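Local coordinates for putative exported protein (Burkholderia pseudomallei, PDB 4JGB) that is of uncertain function but has a Rossmann-like fold of the NAD(P)H-binding family and may be an NAD(P)-dependent oxidoreductase, at residues R170-G174 with G202-R206. Residues are numbered along the deposited sequence; the frame is centred on the assembly and turned at random.
Sequences RTGAG and GRFIR
Arg203 reaches across to the edge strand 170-172 and holds Thr171 directly through NH1 and, by way of a water, through NH2. NH1 of Arg203 donates to OG1 of Thr171 over 2.9 Å; the bond is almost straight (174°), and the hydroxyl oxygen lies within a few degrees of the guanidinium plane. Along the same edge, NH2 of Arg203 donates to a water 2.7 Å away, which in turn donates to the carbonyl O of Thr171 at 2.8 Å, so side chain and main chain of one threonine are both engaged. With chi1 at 53°, the Thr171 hydroxyl faces the loop, where a bend at chi3 (69°) brings the arginine head round to meet it.

Beside this polar bridge, the Phe204 ring packs against the strand backbone. CZ of Phe204 stands 3.7 Å off the guanidinium plane, nearer its margin than its centre, while CE1 of Phe204 approaches atom C of Gly172 obliquely at 3.5 Å. The Ala173 methyl, CB, meets CD1 of Phe204 at 4.0 Å, where the chain leaves the strand through an inverse gamma turn centred on Ala173.

Glu198, in helix 188-201, accepts hydrogen bonds from the backbone N of both Arg203 and Phe204, and Phe204 also touches Ala209 of strand 207-212. That strand lies between 150-155 and the antiparallel edge strand 170-172. The contact thus fastens the helix-to-strand loop preceding 207-212 to the sheet margin of a Rossmann-like alpha/beta fold, with an aromatic packed beside an arginine-threonine pair joined both directly and through a water.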
# COMPACT_ATOMS: atom_id res chain seq x y z
N ARG A 170 -8.63 4.42 13.75
CA ARG A 170 -9.82 4.01 13.02
C ARG A 170 -9.43 3.56 11.61
O ARG A 170 -8.42 4.01 11.06
CB ARG A 170 -10.82 5.17 12.94
CG ARG A 170 -11.33 5.59 14.33
CD ARG A 170 -12.29 6.76 14.21
NE ARG A 170 -11.63 8.06 14.02
CZ ARG A 170 -12.27 9.19 13.73
NH1 ARG A 170 -13.59 9.19 13.55
NH2 ARG A 170 -11.59 10.31 13.61
N THR A 171 -10.29 2.72 11.02
CA THR A 171 -10.14 2.20 9.68
C THR A 171 -11.51 2.19 9.00
O THR A 171 -12.54 2.17 9.68
CB THR A 171 -9.65 0.74 9.68
OG1 THR A 171 -10.51 -0.03 10.52
CG2 THR A 171 -8.23 0.64 10.21
N GLY A 172 -11.51 2.19 7.66
CA GLY A 172 -12.73 2.18 6.85
C GLY A 172 -12.40 2.01 5.37
O GLY A 172 -11.22 2.02 4.98
N ALA A 173 -13.42 1.85 4.54
CA ALA A 173 -13.19 1.47 3.14
C ALA A 173 -12.91 2.69 2.24
O ALA A 173 -13.71 3.05 1.39
CB ALA A 173 -14.38 0.65 2.62
N GLY A 174 -11.79 3.36 2.50
CA GLY A 174 -11.34 4.47 1.66
C GLY A 174 -12.07 5.82 1.66
O GLY A 174 -11.87 6.64 0.73
N GLY A 202 -8.12 -9.48 5.80
CA GLY A 202 -8.94 -9.31 4.60
C GLY A 202 -10.30 -8.66 4.86
O GLY A 202 -11.35 -9.17 4.43
N ARG A 203 -10.29 -7.51 5.54
CA ARG A 203 -11.53 -6.78 5.77
C ARG A 203 -11.94 -5.95 4.53
O ARG A 203 -13.12 -5.60 4.38
CB ARG A 203 -11.46 -5.89 7.02
CG ARG A 203 -11.62 -6.62 8.35
CD ARG A 203 -11.27 -5.70 9.52
NE ARG A 203 -12.27 -4.66 9.65
CZ ARG A 203 -12.04 -3.38 9.90
NH1 ARG A 203 -10.79 -2.92 10.10
NH2 ARG A 203 -13.08 -2.55 9.97
N PHE A 204 -11.00 -5.73 3.62
CA PHE A 204 -11.18 -4.76 2.53
C PHE A 204 -10.75 -5.36 1.20
O PHE A 204 -9.92 -4.78 0.50
CB PHE A 204 -10.36 -3.48 2.84
CG PHE A 204 -10.76 -2.78 4.12
CD1 PHE A 204 -11.97 -2.09 4.20
CD2 PHE A 204 -9.94 -2.82 5.24
CE1 PHE A 204 -12.37 -1.46 5.38
CE2 PHE A 204 -10.34 -2.20 6.42
CZ PHE A 204 -11.55 -1.51 6.49
N ILE A 205 -11.28 -6.55 0.90
CA ILE A 205 -10.95 -7.30 -0.33
C ILE A 205 -11.60 -6.61 -1.51
O ILE A 205 -12.80 -6.33 -1.49
CB ILE A 205 -11.42 -8.78 -0.24
CG1 ILE A 205 -10.74 -9.49 0.95
CG2 ILE A 205 -11.18 -9.55 -1.56
CD1 ILE A 205 -9.24 -9.59 0.87
N ARG A 206 -10.78 -6.31 -2.51
CA ARG A 206 -11.18 -5.54 -3.68
C ARG A 206 -11.81 -4.19 -3.33
O ARG A 206 -12.69 -3.72 -4.01
CB ARG A 206 -12.05 -6.38 -4.63
CG ARG A 206 -11.23 -7.42 -5.38
CD ARG A 206 -12.11 -8.24 -6.32
NE ARG A 206 -13.02 -9.10 -5.57
CZ ARG A 206 -12.68 -10.24 -4.98
NH1 ARG A 206 -11.41 -10.67 -5.02
NH2 ARG A 206 -13.59 -10.95 -4.31
O HOH W 1 -13.93 -0.07 10.66